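Local coordinates for protein porin (PDB 2POR) that forms trimeric channels through the outer membrane that let small hydrophilic solutes, up to about 0.6 kDa, diffuse passively across, at residues Gly52-Thr60 and Glu109-Pro117; Ala127-Asp136 and Ala147-Thr157. All blocks are in the same frame, centred on the assembly; numbering follows the deposited sequence.

Contact 1: residues Gly52-Thr60 and Glu109-Pro117; sequences GAETGEDGT and ERLTAEDNP. With CA (calcium ion), chain D.
A type II beta turn, Ala-113 to Asn-116, in the long loop between helix 78-83 and strand 118-125 packs on Thr-55 and Glu-57 in the turn that follows helix 50-53. Asp-115 N sends a weak but straight bond (171°) to Thr-55 OG1 at 3.4 Å, while Asp-115 CA approaches Thr-55 O at 3.3 Å. Glu-57 lies extended along the strip Ala-113/Glu-114, CG anti to its backbone N (chi1 178°), with CD 3.6 Å from Glu-114 N. With an alanine here, CB would stay on Ala-113, but the backbone at Glu-114 N would probably be bared and water 2, between Glu-57 OE2 and Thr-112 O, would lose its carboxylate partner. The Thr-112 methyl CG2 rests 3.4 Å from Glu-57 O; the same oxygen can accept from water 1, which lies between it and Glu-109 OE2. Gly-56, with positive phi, brings its carbonyl O within 3.5 Å of Pro-117 CB; a side chain here would press on Pro-117 CD. At the end of the turn, Asn-116 OD1 binds calcium at 2.2 Å, and its ND2 donates to Leu-111 O. This is loop-on-loop packing beside an intersubunit calcium site, which Asn-20 of a neighbouring subunit helps complete.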
loop_
_atom_site.group_PDB
_atom_site.type_symbol
_atom_site.label_atom_id
_atom_site.label_comp_id
_atom_site.label_asym_id
_atom_site.label_seq_id
_atom_site.Cartn_x
_atom_site.Cartn_y
_atom_site.Cartn_z
ATOM N N GLY A 52 -0.287 -7.660 -1.072
ATOM C CA GLY A 52 -0.757 -8.989 -1.377
ATOM C C GLY A 52 -0.649 -9.311 -2.848
ATOM O O GLY A 52 -0.329 -10.435 -3.207
ATOM N N ALA A 53 -0.880 -8.331 -3.740
ATOM C CA ALA A 53 -0.802 -8.600 -5.178
ATOM C C ALA A 53 0.602 -8.968 -5.567
ATOM O O ALA A 53 0.802 -9.768 -6.481
ATOM C CB ALA A 53 -1.240 -7.364 -5.924
ATOM N N GLU A 54 1.642 -8.455 -4.881
ATOM C CA GLU A 54 2.999 -8.832 -5.153
ATOM C C GLU A 54 3.351 -10.277 -4.742
ATOM O O GLU A 54 4.410 -10.744 -5.156
ATOM C CB GLU A 54 3.857 -7.787 -4.468
ATOM C CG GLU A 54 5.333 -7.756 -4.937
ATOM C CD GLU A 54 6.363 -8.521 -4.079
ATOM O OE1 GLU A 54 6.088 -8.760 -2.906
ATOM O OE2 GLU A 54 7.438 -8.880 -4.566
ATOM N N THR A 55 2.565 -11.080 -3.993
ATOM C CA THR A 55 2.909 -12.474 -3.692
ATOM C C THR A 55 1.884 -13.430 -4.293
ATOM O O THR A 55 2.031 -14.638 -4.173
ATOM C CB THR A 55 2.965 -12.684 -2.133
ATOM O OG1 THR A 55 1.613 -12.792 -1.703
ATOM C CG2 THR A 55 3.626 -11.542 -1.383
ATOM N N GLY A 56 0.776 -12.984 -4.913
ATOM C CA GLY A 56 -0.226 -13.881 -5.493
ATOM C C GLY A 56 -1.453 -14.011 -4.633
ATOM O O GLY A 56 -2.453 -14.642 -4.970
ATOM N N GLU A 57 -1.404 -13.398 -3.454
ATOM C CA GLU A 57 -2.485 -13.503 -2.495
ATOM C C GLU A 57 -3.711 -12.685 -2.875
ATOM O O GLU A 57 -4.850 -13.027 -2.512
ATOM C CB GLU A 57 -1.940 -13.043 -1.152
ATOM C CG GLU A 57 -3.032 -13.083 -0.087
ATOM C CD GLU A 57 -2.606 -12.760 1.338
ATOM O OE1 GLU A 57 -1.508 -12.238 1.530
ATOM O OE2 GLU A 57 -3.392 -13.037 2.249
ATOM N N ASP A 58 -3.479 -11.516 -3.511
ATOM C CA ASP A 58 -4.566 -10.629 -3.896
ATOM C C ASP A 58 -4.390 -10.277 -5.388
ATOM O O ASP A 58 -3.284 -10.395 -5.907
ATOM C CB ASP A 58 -4.519 -9.346 -3.127
ATOM C CG ASP A 58 -4.925 -9.500 -1.659
ATOM O OD1 ASP A 58 -5.873 -10.227 -1.361
ATOM O OD2 ASP A 58 -4.285 -8.860 -0.839
ATOM N N GLY A 59 -5.464 -9.840 -6.023
ATOM C CA GLY A 59 -5.435 -9.475 -7.441
ATOM C C GLY A 59 -5.375 -10.705 -8.304
ATOM O O GLY A 59 -5.231 -11.832 -7.808
ATOM N N THR A 60 -5.539 -10.586 -9.625
ATOM C CA THR A 60 -5.412 -11.739 -10.532
ATOM C C THR A 60 -4.578 -11.397 -11.777
ATOM O O THR A 60 -4.435 -10.201 -12.063
ATOM C CB THR A 60 -6.770 -12.260 -11.036
ATOM O OG1 THR A 60 -7.531 -11.156 -11.496
ATOM C CG2 THR A 60 -7.535 -13.003 -9.949
ATOM N N GLU A 109 -10.879 -16.760 -1.650
ATOM C CA GLU A 109 -10.060 -16.673 -0.445
ATOM C C GLU A 109 -10.258 -17.822 0.554
ATOM O O GLU A 109 -9.841 -17.689 1.702
ATOM C CB GLU A 109 -10.313 -15.359 0.296
ATOM C CG GLU A 109 -10.016 -14.127 -0.531
ATOM C CD GLU A 109 -10.269 -12.863 0.253
ATOM O OE1 GLU A 109 -11.436 -12.573 0.505
ATOM O OE2 GLU A 109 -9.293 -12.208 0.621
ATOM N N ARG A 110 -10.862 -18.958 0.192
ATOM C CA ARG A 110 -10.937 -20.151 1.060
ATOM C C ARG A 110 -9.516 -20.641 1.363
ATOM O O ARG A 110 -9.145 -20.819 2.530
ATOM C CB ARG A 110 -11.742 -21.275 0.373
ATOM C CG ARG A 110 -11.930 -22.565 1.186
ATOM C CD ARG A 110 -12.793 -22.196 2.419
ATOM N NE ARG A 110 -14.181 -22.069 1.998
ATOM C CZ ARG A 110 -15.091 -21.230 2.484
ATOM N NH1 ARG A 110 -14.764 -20.404 3.451
ATOM N NH2 ARG A 110 -16.347 -21.223 2.040
ATOM N N LEU A 111 -8.663 -20.835 0.362
ATOM C CA LEU A 111 -7.302 -21.260 0.568
ATOM C C LEU A 111 -6.253 -20.291 0.061
ATOM O O LEU A 111 -5.048 -20.500 0.256
ATOM C CB LEU A 111 -7.122 -22.595 -0.097
ATOM C CG LEU A 111 -7.836 -23.763 0.549
ATOM C CD1 LEU A 111 -7.690 -25.013 -0.249
ATOM C CD2 LEU A 111 -7.201 -23.995 1.887
ATOM N N THR A 112 -6.660 -19.201 -0.605
ATOM C CA THR A 112 -5.708 -18.259 -1.184
ATOM C C THR A 112 -4.947 -17.610 -0.036
ATOM O O THR A 112 -5.580 -17.215 0.949
ATOM C CB THR A 112 -6.474 -17.182 -1.989
ATOM O OG1 THR A 112 -7.463 -17.894 -2.733
ATOM C CG2 THR A 112 -5.558 -16.341 -2.849
ATOM N N ALA A 113 -3.639 -17.423 -0.126
ATOM C CA ALA A 113 -2.863 -16.844 0.952
ATOM C C ALA A 113 -1.540 -16.350 0.396
ATOM O O ALA A 113 -1.277 -16.519 -0.803
ATOM C CB ALA A 113 -2.610 -17.937 2.012
ATOM N N GLU A 114 -0.683 -15.789 1.264
ATOM C CA GLU A 114 0.605 -15.300 0.870
ATOM C C GLU A 114 1.350 -16.386 0.144
ATOM O O GLU A 114 1.338 -17.546 0.543
ATOM C CB GLU A 114 1.319 -14.856 2.114
ATOM C CG GLU A 114 2.725 -14.373 1.780
ATOM C CD GLU A 114 3.546 -13.697 2.889
ATOM O OE1 GLU A 114 3.130 -13.719 4.044
ATOM O OE2 GLU A 114 4.608 -13.139 2.591
ATOM N N ASP A 115 1.896 -16.064 -1.027
ATOM C CA ASP A 115 2.603 -17.005 -1.896
ATOM C C ASP A 115 1.805 -18.211 -2.322
ATOM O O ASP A 115 2.323 -19.292 -2.670
ATOM C CB ASP A 115 3.866 -17.547 -1.239
ATOM C CG ASP A 115 4.944 -16.547 -0.944
ATOM O OD1 ASP A 115 5.040 -15.527 -1.633
ATOM O OD2 ASP A 115 5.714 -16.809 -0.028
ATOM N N ASN A 116 0.489 -18.042 -2.297
ATOM C CA ASN A 116 -0.344 -19.169 -2.601
ATOM C C ASN A 116 -1.563 -18.689 -3.399
ATOM O O ASN A 116 -2.677 -18.539 -2.875
ATOM C CB ASN A 116 -0.750 -19.888 -1.274
ATOM C CG ASN A 116 -1.285 -21.264 -1.648
ATOM O OD1 ASN A 116 -0.591 -22.139 -2.263
ATOM N ND2 ASN A 116 -2.554 -21.465 -1.258
ATOM N N PRO A 117 -1.394 -18.429 -4.713
ATOM C CA PRO A 117 -2.508 -18.119 -5.595
ATOM C C PRO A 117 -3.343 -19.359 -5.916
ATOM O O PRO A 117 -2.834 -20.487 -5.824
ATOM C CB PRO A 117 -1.806 -17.498 -6.798
ATOM C CG PRO A 117 -0.514 -18.281 -6.895
ATOM C CD PRO A 117 -0.120 -18.401 -5.426
HETATM CA CA CA D . 1.040 -23.370 -2.975
HETATM O O HOH W 1 -6.777 -13.154 -0.634
HETATM O O HOH W 2 -5.877 -14.630 1.768
HETATM O O HOH W 3 1.698 -21.435 -4.132
#

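Contact 2: residues Ala127-Asp136 and Ala147-Thr157; sequences AFSVAASMSD and AQEMAVAAAYT. With CA (calcium ion), chain D.
Phe-128, Val-130, Ala-132 and Met-134 point to the same face of the sheet as their partners Tyr-156, Ala-154, Val-152 and Met-150, in non-hydrogen-bonded pairs of two antiparallel strands. At one end the Tyr-156 ring swings across to Ala-127, CE1 reaching Ala-127 CB at 3.5 Å, while Phe-128 CB meets the ring at its edge. With CG anti to the backbone N (chi1 165°), the Phe-128 ring runs the other way, towards Ala-154, CE1 lying 4.4 Å from Ala-154 CB. Val-130 CG1 touches the same methyl, and further on Met-134 CB packs against Met-150 CG at 3.9 Å. Met-134 also lies alongside Gln-148, pointing the same way, and touches bound detergent.

Smaller groups alternate on the opposite face: Ser-129, Ala-131 and Ser-133 pair with Ala-155, Ala-153 and Ala-151, each pair joined by two backbone hydrogen bonds. Ser-133 OG lies 3.6 Å from Ala-151 CB but bonds to Ala-78 N. Ala-131, Ala-151 and Ala-153 meet Ala-78 or Leu-82 of helix 78-83.

At Ser-135 the backbone N still donates to Glu-149 O, but the return bond from Glu-149 N goes to the side-chain OG, at 2.9 Å and nearly straight (167°). This hydroxyl is set between the backbone N and carbonyl carbon (chi1 57°); water 5 links it to Ala-147 O. Glu-149 OE1 is held by Gly-107 N. Next along, Asp-136 grips calcium with both carboxylate oxygens, OD1 and OD2 each at 2.4 Å; OD2 also accepts Phe-21 N of a neighbouring subunit. Side chains alternating between two faces of neighbouring antiparallel strands, with a metal-binding loop at the end, belong to the 16-stranded porin barrel.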
loop_
_atom_site.group_PDB
_atom_site.type_symbol
_atom_site.label_atom_id
_atom_site.label_comp_id
_atom_site.label_asym_id
_atom_site.label_seq_id
_atom_site.Cartn_x
_atom_site.Cartn_y
_atom_site.Cartn_z
ATOM N N ALA A 127 -24.028 -20.242 -26.317
ATOM C CA ALA A 127 -24.948 -20.280 -25.194
ATOM C C ALA A 127 -24.413 -20.982 -23.937
ATOM O O ALA A 127 -25.019 -21.005 -22.859
ATOM C CB ALA A 127 -26.196 -20.988 -25.677
ATOM N N PHE A 128 -23.254 -21.559 -24.055
ATOM C CA PHE A 128 -22.792 -22.416 -23.035
ATOM C C PHE A 128 -21.527 -21.871 -22.416
ATOM O O PHE A 128 -20.668 -21.310 -23.103
ATOM C CB PHE A 128 -22.676 -23.682 -23.783
ATOM C CG PHE A 128 -21.869 -24.747 -23.087
ATOM C CD1 PHE A 128 -22.500 -25.577 -22.174
ATOM C CD2 PHE A 128 -20.510 -24.881 -23.389
ATOM C CE1 PHE A 128 -21.747 -26.559 -21.557
ATOM C CE2 PHE A 128 -19.765 -25.866 -22.769
ATOM C CZ PHE A 128 -20.395 -26.701 -21.856
ATOM N N SER A 129 -21.403 -22.113 -21.116
ATOM C CA SER A 129 -20.207 -21.728 -20.377
ATOM C C SER A 129 -19.734 -22.829 -19.440
ATOM O O SER A 129 -20.569 -23.537 -18.873
ATOM C CB SER A 129 -20.479 -20.501 -19.546
ATOM O OG SER A 129 -20.878 -19.362 -20.287
ATOM N N VAL A 130 -18.433 -23.044 -19.334
ATOM C CA VAL A 130 -17.871 -23.965 -18.366
ATOM C C VAL A 130 -16.749 -23.302 -17.582
ATOM O O VAL A 130 -16.055 -22.417 -18.102
ATOM C CB VAL A 130 -17.278 -25.192 -18.988
ATOM C CG1 VAL A 130 -18.444 -26.023 -19.352
ATOM C CG2 VAL A 130 -16.343 -24.885 -20.127
ATOM N N ALA A 131 -16.551 -23.691 -16.321
ATOM C CA ALA A 131 -15.465 -23.148 -15.493
ATOM C C ALA A 131 -14.839 -24.289 -14.676
ATOM O O ALA A 131 -15.502 -25.317 -14.413
ATOM C CB ALA A 131 -16.042 -22.058 -14.572
ATOM N N ALA A 132 -13.558 -24.219 -14.350
ATOM C CA ALA A 132 -12.912 -25.247 -13.547
ATOM C C ALA A 132 -11.876 -24.539 -12.691
ATOM O O ALA A 132 -11.221 -23.611 -13.162
ATOM C CB ALA A 132 -12.221 -26.273 -14.447
ATOM N N SER A 133 -11.708 -24.880 -11.422
ATOM C CA SER A 133 -10.765 -24.176 -10.563
ATOM C C SER A 133 -10.037 -25.146 -9.619
ATOM O O SER A 133 -10.542 -26.255 -9.392
ATOM C CB SER A 133 -11.533 -23.161 -9.769
ATOM O OG SER A 133 -12.728 -23.717 -9.220
ATOM N N MET A 134 -8.872 -24.826 -9.081
ATOM C CA MET A 134 -8.210 -25.691 -8.112
ATOM C C MET A 134 -7.125 -24.926 -7.385
ATOM O O MET A 134 -6.681 -23.883 -7.899
ATOM C CB MET A 134 -7.597 -26.879 -8.826
ATOM C CG MET A 134 -6.423 -26.487 -9.717
ATOM S SD MET A 134 -5.645 -27.883 -10.552
ATOM C CE MET A 134 -4.951 -28.761 -9.180
ATOM N N SER A 135 -6.716 -25.364 -6.195
ATOM C CA SER A 135 -5.585 -24.768 -5.517
ATOM C C SER A 135 -4.492 -25.788 -5.720
ATOM O O SER A 135 -4.753 -26.878 -6.240
ATOM C CB SER A 135 -5.891 -24.543 -4.026
ATOM O OG SER A 135 -6.274 -25.744 -3.357
ATOM N N ASP A 136 -3.254 -25.528 -5.348
ATOM C CA ASP A 136 -2.214 -26.461 -5.664
ATOM C C ASP A 136 -1.920 -27.504 -4.562
ATOM O O ASP A 136 -1.009 -28.309 -4.790
ATOM C CB ASP A 136 -0.946 -25.675 -5.987
ATOM C CG ASP A 136 -0.326 -24.818 -4.901
ATOM O OD1 ASP A 136 -0.506 -24.984 -3.693
ATOM O OD2 ASP A 136 0.416 -23.896 -5.218
ATOM N N ALA A 147 -4.872 -28.453 2.624
ATOM C CA ALA A 147 -6.154 -28.898 2.071
ATOM C C ALA A 147 -6.132 -28.496 0.578
ATOM O O ALA A 147 -5.426 -27.534 0.231
ATOM C CB ALA A 147 -7.313 -28.166 2.726
ATOM N N GLN A 148 -6.818 -29.169 -0.315
ATOM C CA GLN A 148 -6.770 -28.764 -1.703
ATOM C C GLN A 148 -8.178 -28.590 -2.183
ATOM O O GLN A 148 -8.974 -29.497 -1.940
ATOM C CB GLN A 148 -6.089 -29.813 -2.448
ATOM C CG GLN A 148 -6.041 -29.401 -3.897
ATOM C CD GLN A 148 -5.155 -30.311 -4.694
ATOM O OE1 GLN A 148 -4.559 -29.896 -5.681
ATOM N NE2 GLN A 148 -4.929 -31.561 -4.307
ATOM N N GLU A 149 -8.541 -27.486 -2.843
ATOM C CA GLU A 149 -9.915 -27.303 -3.276
ATOM C C GLU A 149 -9.974 -27.479 -4.782
ATOM O O GLU A 149 -8.921 -27.373 -5.436
ATOM C CB GLU A 149 -10.429 -25.930 -2.935
ATOM C CG GLU A 149 -9.566 -24.794 -3.497
ATOM C CD GLU A 149 -9.960 -23.399 -3.080
ATOM O OE1 GLU A 149 -10.866 -23.233 -2.257
ATOM O OE2 GLU A 149 -9.330 -22.462 -3.582
ATOM N N MET A 150 -11.167 -27.791 -5.272
ATOM C CA MET A 150 -11.408 -27.976 -6.712
ATOM C C MET A 150 -12.870 -27.793 -6.982
ATOM O O MET A 150 -13.700 -28.113 -6.132
ATOM C CB MET A 150 -11.145 -29.358 -7.243
ATOM C CG MET A 150 -9.724 -29.789 -7.253
ATOM S SD MET A 150 -9.690 -31.569 -6.957
ATOM C CE MET A 150 -7.977 -31.765 -7.389
ATOM N N ALA A 151 -13.257 -27.322 -8.164
ATOM C CA ALA A 151 -14.666 -27.197 -8.500
ATOM C C ALA A 151 -14.770 -27.190 -10.028
ATOM O O ALA A 151 -13.767 -26.958 -10.750
ATOM C CB ALA A 151 -15.250 -25.904 -7.985
ATOM N N VAL A 152 -15.945 -27.567 -10.492
ATOM C CA VAL A 152 -16.246 -27.580 -11.917
ATOM C C VAL A 152 -17.691 -27.059 -11.991
ATOM O O VAL A 152 -18.496 -27.278 -11.071
ATOM C CB VAL A 152 -16.085 -29.058 -12.549
ATOM C CG1 VAL A 152 -14.642 -29.530 -12.434
ATOM C CG2 VAL A 152 -17.006 -30.047 -11.854
ATOM N N ALA A 153 -18.072 -26.281 -13.014
ATOM C CA ALA A 153 -19.445 -25.804 -13.156
ATOM C C ALA A 153 -19.759 -25.606 -14.652
ATOM O O ALA A 153 -18.830 -25.379 -15.449
ATOM C CB ALA A 153 -19.612 -24.477 -12.420
ATOM N N ALA A 154 -21.011 -25.708 -15.058
ATOM C CA ALA A 154 -21.403 -25.491 -16.446
ATOM C C ALA A 154 -22.694 -24.741 -16.435
ATOM O O ALA A 154 -23.469 -24.859 -15.490
ATOM C CB ALA A 154 -21.640 -26.771 -17.168
ATOM N N ALA A 155 -22.969 -23.893 -17.417
ATOM C CA ALA A 155 -24.221 -23.166 -17.464
ATOM C C ALA A 155 -24.661 -23.101 -18.932
ATOM O O ALA A 155 -23.874 -23.263 -19.873
ATOM C CB ALA A 155 -24.064 -21.724 -16.965
ATOM N N TYR A 156 -25.942 -22.881 -19.097
ATOM C CA TYR A 156 -26.551 -22.763 -20.388
ATOM C C TYR A 156 -27.615 -21.668 -20.342
ATOM O O TYR A 156 -28.513 -21.626 -19.491
ATOM C CB TYR A 156 -27.119 -24.136 -20.736
ATOM C CG TYR A 156 -27.813 -24.143 -22.097
ATOM C CD1 TYR A 156 -27.062 -23.997 -23.257
ATOM C CD2 TYR A 156 -29.205 -24.248 -22.153
ATOM C CE1 TYR A 156 -27.718 -23.946 -24.472
ATOM C CE2 TYR A 156 -29.863 -24.201 -23.369
ATOM C CZ TYR A 156 -29.104 -24.045 -24.518
ATOM O OH TYR A 156 -29.745 -23.976 -25.745
ATOM N N THR A 157 -27.492 -20.720 -21.263
ATOM C CA THR A 157 -28.467 -19.663 -21.359
ATOM C C THR A 157 -29.439 -19.960 -22.506
ATOM O O THR A 157 -29.017 -20.360 -23.590
ATOM C CB THR A 157 -27.724 -18.361 -21.583
ATOM O OG1 THR A 157 -26.717 -18.307 -20.574
ATOM C CG2 THR A 157 -28.645 -17.145 -21.486
HETATM CA CA CA D . 1.040 -23.370 -2.975
HETATM O O HOH W 4 -24.348 -19.649 -20.312
HETATM O O HOH W 5 -4.204 -26.066 -1.623
HETATM O O HOH W 3 1.698 -21.435 -4.132
#

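How the contacts relate
Following the chain from the N terminus, contact 1 closes first, bringing the loop before strand 118-125 back across 48 intervening residues to the end of helix 50-53. Contact 2 follows it in series, neither nested nor crossed: strands 128-134 and 148-158 are neighbours in the barrel, and their pairing closes the short connection between them. Strand 118-125, which pairs with 128-134, leads from one to the other. Although their centres are about 19 Å apart, the contacts meet where Leu-111 CD1 lies 3.5 Å from Ser-135 OG. Asn-116 and Asp-136 bind one calcium ion, whose ligand water 3 donates to Asp-115 O, tying the loops before strand 118-125 and after strand 128-134 to a neighbouring subunit.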